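Local coordinates for protein MgGH51 (Meripilus giganteus, PDB 6ZPV) that is a family GH51 alpha-L-arabinofuranosidase, a glycosylated fungal enzyme that hydrolyses terminal alpha-L-arabinofuranosyl residues from arabinose-containing glycans, at residues 142-147 / 175-180; 128-133 / 157-162. One frame throughout, in Å; residues are numbered along the deposited sequence. Where two conformers were deposited one is given.

Contact 1: 142-147 / 175-180; sequences LAQNST and SFFVTI. With NAG (2-acetamido-2-deoxy-beta-D-glucopyranose), chain E.
Phe177 reaches across a neighbouring strand to meet Ala143 and Gln144 with the far end of its ring. CB of Phe177 leaves a backbone two strands away, the CA atoms of Gln144 and Phe177 lying 8.9 Å apart. CG then sits between the backbone N and the carbonyl carbon (chi1 71°), which swings the ring toward segment 142-147. Farther out, CE2 of Phe177 comes to 3.9 Å from Ala143 O. At the tip, CZ of Phe177 lies 4.1 Å from Gln144 CB, so the base of the glutamine, not its amide, does the touching. Both neighbours approach the ring obliquely, and the two segments bury only 90 Å² between them, both sides summed. Elsewhere the Phe177 side chain touches Thr131 and Gln135 of strand 127-136 and Thr97 of strand 93-98, and its ring makes a cation-pi contact with Arg93. One residue beyond Gln144 the chain is glycosylated: Asn145 ND2 is bonded to C1 of the chain E NAG (1.4 Å), and Asn145-Ser146-Thr147 is a textbook N-glycosylation sequon. The glycosylated amide is turned so that Asn145 OD1 receives a weak, strongly bent bond of 2.9 Å from Ser146 N, while ND2 is also hydrogen-bonded to Glu162 O. Leu142 and Ala143 form a classic beta bulge opposite Leu134 where strand 141-150 turns a corner. That strand is an edge strand of a five-stranded antiparallel sheet; strand 127-136 runs between it and strand 174-181, and strand 93-98 lies beyond the latter.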
loop_
_atom_site.group_PDB
_atom_site.type_symbol
_atom_site.label_atom_id
_atom_site.label_comp_id
_atom_site.label_asym_id
_atom_site.label_seq_id
_atom_site.Cartn_x
_atom_site.Cartn_y
_atom_site.Cartn_z
ATOM N N LEU A 142 5.126 21.263 -22.659
ATOM C CA LEU A 142 3.744 21.413 -22.176
ATOM C C LEU A 142 3.618 22.384 -21.010
ATOM O O LEU A 142 2.526 22.877 -20.724
ATOM C CB LEU A 142 3.251 20.056 -21.708
ATOM C CG LEU A 142 3.189 19.018 -22.803
ATOM C CD1 LEU A 142 3.007 17.680 -22.103
ATOM C CD2 LEU A 142 2.119 19.293 -23.812
ATOM N N ALA A 143 4.688 22.614 -20.270
ATOM C CA ALA A 143 4.707 23.548 -19.144
ATOM C C ALA A 143 6.171 23.877 -18.870
ATOM O O ALA A 143 7.034 22.991 -19.005
ATOM C CB ALA A 143 4.122 22.976 -17.845
ATOM N N GLN A 144 6.469 25.109 -18.461
ATOM C CA GLN A 144 7.820 25.475 -18.097
ATOM C C GLN A 144 7.807 26.635 -17.103
ATOM O O GLN A 144 6.805 27.399 -16.985
ATOM C CB GLN A 144 8.667 25.820 -19.326
ATOM C CG GLN A 144 8.302 27.089 -20.072
ATOM C CD GLN A 144 9.375 27.260 -21.143
ATOM O OE1 GLN A 144 9.655 26.410 -21.954
ATOM N NE2 GLN A 144 10.134 28.320 -21.025
ATOM N N ASN A 145 8.929 26.804 -16.448
ATOM C CA ASN A 145 9.175 27.928 -15.553
ATOM C C ASN A 145 10.691 28.086 -15.447
ATOM O O ASN A 145 11.421 27.114 -15.693
ATOM C CB ASN A 145 8.527 27.703 -14.182
ATOM C CG ASN A 145 8.282 28.933 -13.359
ATOM O OD1 ASN A 145 8.840 30.013 -13.641
ATOM N ND2 ASN A 145 7.490 28.753 -12.294
ATOM N N SER A 146 11.172 29.236 -15.109
ATOM C CA SER A 146 12.629 29.398 -15.030
ATOM C C SER A 146 13.028 30.360 -13.943
ATOM O O SER A 146 12.204 31.170 -13.453
ATOM C CB SER A 146 13.142 29.833 -16.355
ATOM O OG SER A 146 12.724 31.172 -16.661
ATOM N N THR A 147 14.315 30.366 -13.668
ATOM C CA THR A 147 14.920 31.321 -12.749
ATOM C C THR A 147 16.355 31.622 -13.180
ATOM O O THR A 147 17.017 30.743 -13.760
ATOM C CB THR A 147 14.855 30.769 -11.336
ATOM O OG1 THR A 147 15.149 31.834 -10.439
ATOM C CG2 THR A 147 15.763 29.601 -11.101
ATOM N N SER A 175 7.798 13.646 -20.022
ATOM C CA SER A 175 8.965 13.682 -19.132
ATOM C C SER A 175 9.120 15.055 -18.474
ATOM O O SER A 175 8.712 16.091 -19.044
ATOM C CB SER A 175 10.210 13.344 -19.877
ATOM O OG SER A 175 10.248 11.995 -20.298
ATOM N N PHE A 176 9.690 15.034 -17.280
ATOM C CA PHE A 176 10.217 16.239 -16.652
ATOM C C PHE A 176 11.526 16.622 -17.340
ATOM O O PHE A 176 12.283 15.727 -17.752
ATOM C CB PHE A 176 10.473 15.939 -15.193
ATOM C CG PHE A 176 11.136 17.035 -14.398
ATOM C CD1 PHE A 176 10.433 18.208 -14.103
ATOM C CD2 PHE A 176 12.419 16.904 -13.922
ATOM C CE1 PHE A 176 11.001 19.239 -13.383
ATOM C CE2 PHE A 176 12.986 17.935 -13.138
ATOM C CZ PHE A 176 12.301 19.089 -12.896
ATOM N N PHE A 177 11.814 17.911 -17.454
ATOM C CA PHE A 177 13.082 18.355 -18.043
ATOM C C PHE A 177 13.676 19.498 -17.227
ATOM O O PHE A 177 12.964 20.279 -16.549
ATOM C CB PHE A 177 12.922 18.795 -19.504
ATOM C CG PHE A 177 12.186 20.078 -19.769
ATOM C CD1 PHE A 177 12.822 21.302 -19.652
ATOM C CD2 PHE A 177 10.858 20.055 -20.155
ATOM C CE1 PHE A 177 12.115 22.470 -19.938
ATOM C CE2 PHE A 177 10.180 21.218 -20.460
ATOM C CZ PHE A 177 10.833 22.463 -20.355
ATOM N N VAL A 178 14.994 19.609 -17.368
ATOM C CA VAL A 178 15.820 20.736 -16.908
ATOM C C VAL A 178 16.698 21.130 -18.078
ATOM O O VAL A 178 17.383 20.250 -18.636
ATOM C CB VAL A 178 16.668 20.357 -15.691
ATOM C CG1 VAL A 178 17.556 21.503 -15.263
ATOM C CG2 VAL A 178 15.800 19.867 -14.552
ATOM N N THR A 179 16.705 22.393 -18.474
ATOM C CA THR A 179 17.592 22.874 -19.553
ATOM C C THR A 179 18.220 24.208 -19.169
ATOM O O THR A 179 17.642 25.031 -18.446
ATOM C CB THR A 179 16.847 22.989 -20.885
ATOM O OG1 THR A 179 15.777 23.916 -20.822
ATOM C CG2 THR A 179 16.356 21.673 -21.388
ATOM N N ILE A 180 19.343 24.464 -19.844
ATOM C CA ILE A 180 19.888 25.839 -19.980
ATOM C C ILE A 180 20.091 26.083 -21.487
ATOM O O ILE A 180 20.057 25.162 -22.322
ATOM C CB ILE A 180 21.195 26.018 -19.179
ATOM C CG1 ILE A 180 22.330 25.119 -19.663
ATOM C CG2 ILE A 180 20.959 25.876 -17.706
ATOM C CD1 ILE A 180 23.658 25.390 -18.987
HETATM C C1 NAG E . 7.155 29.804 -11.380
HETATM C C2 NAG E . 5.688 30.210 -11.550
HETATM C C3 NAG E . 5.296 31.232 -10.458
HETATM C C4 NAG E . 5.684 30.704 -9.082
HETATM C C5 NAG E . 7.167 30.309 -9.055
HETATM C C6 NAG E . 7.622 29.754 -7.729
HETATM C C7 NAG E . 4.918 30.001 -13.851
HETATM C C8 NAG E . 4.890 30.694 -15.211
HETATM N N2 NAG E . 5.433 30.755 -12.833
HETATM O O3 NAG E . 3.904 31.425 -10.543
HETATM O O4 NAG E . 5.469 31.755 -8.089
HETATM O O5 NAG E . 7.371 29.343 -10.086
HETATM O O6 NAG E . 6.810 28.624 -7.460
HETATM O O7 NAG E . 4.567 28.815 -13.718
#

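Contact 2: 128-133 / 157-162. With NAG (2-acetamido-2-deoxy-beta-D-glucopyranose), chain E; NAG (2-acetamido-2-deoxy-beta-D-glucopyranose), chain B.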
loop_
_atom_site.group_PDB
_atom_site.type_symbol
_atom_site.label_atom_id
_atom_site.label_comp_id
_atom_site.label_asym_id
_atom_site.label_seq_id
_atom_site.Cartn_x
_atom_site.Cartn_y
_atom_site.Cartn_z
ATOM N N GLY A 128 22.580 33.029 -16.892
ATOM C CA GLY A 128 21.450 32.629 -17.765
ATOM C C GLY A 128 20.355 31.969 -16.987
ATOM O O GLY A 128 20.511 31.710 -15.762
ATOM N N ALA A 129 19.250 31.720 -17.650
ATOM C CA ALA A 129 18.078 31.067 -17.021
ATOM C C ALA A 129 18.277 29.561 -16.957
ATOM O O ALA A 129 18.717 28.943 -17.933
ATOM C CB ALA A 129 16.840 31.358 -17.868
ATOM N N LEU A 130 17.841 28.985 -15.835
ATOM C CA LEU A 130 17.661 27.535 -15.651
ATOM C C LEU A 130 16.165 27.322 -15.831
ATOM O O LEU A 130 15.351 27.939 -15.066
ATOM C CB LEU A 130 18.178 27.178 -14.270
ATOM C CG LEU A 130 18.073 25.756 -13.729
ATOM C CD1 LEU A 130 16.696 25.140 -13.726
ATOM C CD2 LEU A 130 19.136 24.790 -14.135
ATOM N N THR A 131 15.756 26.520 -16.797
ATOM C CA THR A 131 14.362 26.222 -17.088
ATOM C C THR A 131 14.062 24.799 -16.617
ATOM O O THR A 131 14.812 23.874 -16.873
ATOM C CB THR A 131 14.068 26.371 -18.576
ATOM O OG1 THR A 131 14.373 27.731 -18.951
ATOM C CG2 THR A 131 12.608 26.135 -18.915
ATOM N N VAL A 132 12.924 24.626 -15.953
ATOM C CA VAL A 132 12.387 23.299 -15.639
ATOM C C VAL A 132 11.005 23.184 -16.294
ATOM O O VAL A 132 10.332 24.212 -16.560
ATOM C CB VAL A 132 12.312 23.029 -14.133
ATOM C CG1 VAL A 132 13.645 23.259 -13.485
ATOM C CG2 VAL A 132 11.217 23.801 -13.408
ATOM N N GLY A 133 10.554 21.981 -16.530
ATOM C CA GLY A 133 9.241 21.821 -17.154
ATOM C C GLY A 133 8.856 20.418 -17.412
ATOM O O GLY A 133 9.457 19.447 -16.926
ATOM N N THR A 157 22.395 25.055 -3.665
ATOM C CA THR A 157 21.276 25.995 -3.670
ATOM C C THR A 157 20.013 25.270 -4.170
ATOM O O THR A 157 20.089 24.597 -5.194
ATOM C CB THR A 157 21.641 27.142 -4.613
ATOM O OG1 THR A 157 22.841 27.791 -4.124
ATOM C CG2 THR A 157 20.533 28.189 -4.724
ATOM N N GLN A 158 18.894 25.452 -3.456
ATOM C CA GLN A 158 17.633 24.878 -3.879
ATOM C C GLN A 158 16.932 25.842 -4.810
ATOM O O GLN A 158 16.824 27.039 -4.540
ATOM C CB GLN A 158 16.734 24.509 -2.710
ATOM C CG GLN A 158 15.621 23.540 -3.126
ATOM C CD GLN A 158 14.631 23.146 -2.047
ATOM O OE1 GLN A 158 14.242 24.002 -1.283
ATOM N NE2 GLN A 158 14.134 21.900 -2.077
ATOM N N ILE A 159 16.362 25.286 -5.884
ATOM C CA ILE A 159 15.411 25.934 -6.821
ATOM C C ILE A 159 14.021 25.344 -6.554
ATOM O O ILE A 159 13.902 24.122 -6.493
ATOM C CB ILE A 159 15.862 25.772 -8.297
ATOM C CG1 ILE A 159 17.130 26.590 -8.594
ATOM C CG2 ILE A 159 14.740 26.051 -9.269
ATOM C CD1 ILE A 159 17.695 26.460 -10.030
ATOM N N ASN A 160 13.010 26.184 -6.433
ATOM C CA ASN A 160 11.601 25.768 -6.279
ATOM C C ASN A 160 10.765 26.536 -7.289
ATOM O O ASN A 160 10.699 27.752 -7.180
ATOM C CB ASN A 160 11.119 26.069 -4.845
ATOM C CG ASN A 160 11.822 25.301 -3.763
ATOM O OD1 ASN A 160 11.465 24.152 -3.507
ATOM N ND2 ASN A 160 12.839 25.929 -3.179
ATOM N N LEU A 161 10.173 25.845 -8.232
ATOM C CA LEU A 161 9.359 26.470 -9.265
ATOM C C LEU A 161 8.080 25.664 -9.500
ATOM O O LEU A 161 8.154 24.421 -9.615
ATOM C CB LEU A 161 10.123 26.558 -10.595
ATOM C CG LEU A 161 11.363 27.466 -10.555
ATOM C CD1 LEU A 161 12.238 27.211 -11.747
ATOM C CD2 LEU A 161 10.951 28.944 -10.482
ATOM N N GLU A 162 6.939 26.332 -9.546
ATOM C CA GLU A 162 5.670 25.687 -9.909
ATOM C C GLU A 162 5.593 25.537 -11.422
ATOM O O GLU A 162 6.178 26.288 -12.201
ATOM C CB GLU A 162 4.489 26.456 -9.345
ATOM C CG GLU A 162 4.379 26.386 -7.823
ATOM C CD GLU A 162 3.211 27.142 -7.238
ATOM O OE1 GLU A 162 2.548 27.861 -7.986
ATOM O OE2 GLU A 162 2.944 26.923 -6.077
HETATM C C1 NAG E . 7.155 29.804 -11.380
HETATM C C2 NAG E . 5.688 30.210 -11.550
HETATM C C3 NAG E . 5.296 31.232 -10.458
HETATM C C4 NAG E . 5.684 30.704 -9.082
HETATM C C5 NAG E . 7.167 30.309 -9.055
HETATM C C6 NAG E . 7.622 29.754 -7.729
HETATM C C7 NAG E . 4.918 30.001 -13.851
HETATM C C8 NAG E . 4.890 30.694 -15.211
HETATM N N2 NAG E . 5.433 30.755 -12.833
HETATM O O3 NAG E . 3.904 31.425 -10.543
HETATM O O4 NAG E . 5.469 31.755 -8.089
HETATM O O5 NAG E . 7.371 29.343 -10.086
HETATM O O6 NAG E . 6.810 28.624 -7.460
HETATM O O7 NAG E . 4.567 28.815 -13.718
HETATM C C1 NAG B . 4.617 31.418 -7.033
HETATM C C2 NAG B . 4.848 32.429 -5.902
HETATM C C3 NAG B . 3.761 32.212 -4.854
HETATM C C4 NAG B . 2.376 32.252 -5.521
HETATM C C5 NAG B . 2.298 31.245 -6.655
HETATM C C6 NAG B . 1.008 31.306 -7.424
HETATM C C7 NAG B . 7.258 33.105 -5.753
HETATM C C8 NAG B . 8.588 32.827 -5.078
HETATM N N2 NAG B . 6.221 32.339 -5.385
HETATM O O3 NAG B . 3.826 33.213 -3.854
HETATM O O4 NAG B . 1.320 31.912 -4.582
HETATM O O5 NAG B . 3.322 31.565 -7.601
HETATM O O6 NAG B . 0.914 32.682 -7.794
HETATM O O7 NAG B . 7.127 33.980 -6.615
#
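Glu162 N is shared by two oxygens of the glycan, donating to O5 and O6 of the chain E NAG, both at 3.1 Å. The bond to O6 (138°) is a little more bent than that to O5 (145°). Together they hold the sugar ring and its hydroxymethyl arm against the strand. The Glu162 side chain continues this contact, with CG 3.3 Å from that O6; extended beyond CG, it brings OE1 to 3.6 Å from C5 of the next sugar, the chain B NAG. Cut back to an alanine, this position would lose the chain that flanks O6 and the second sugar, which would probably leave the hydroxymethyl arm and the chain B NAG freer to turn and Lys113 without its weak, long ion-pair partner. Leu161 splits its branches: CD2 lies 3.6 Å from O5 of the chain E NAG, whereas CD1 packs 3.9 Å from Val132 CG2. Alongside, in the conformers given, Ile159 CD1 lies 3.8 Å from Leu130 CG; both side chains have a second conformer. In both apolar pairs the side chains meet at a slant. Asn160, on the other face, donates ND2 to Gln158 OE1 (3.0 Å). The apolar layer joins two antiparallel sheets stacked as a beta sandwich: strand 127-136 lies between strands 141-150 and 174-181, while strand 157-163 is an edge strand of its sheet, beside strand 112-119.

In the fold
Both contacts belong to the same beta sandwich and share strand 127-136: it is the strand bridged in contact 1, and in contact 2 it supplies one wall of the core. Contact 1 stays within one sheet, partly at the surface, and is a sparse meeting of an aromatic ring with backbone and a side-chain base. Contact 2 joins the two sheets, and its four touching side chains are all buried and aliphatic. The chain E NAG ties them together: it is carried by segment 142-147 and hydrogen-bonded by segment 157-162. Thus the glycan straddles the edge strands of both sheets.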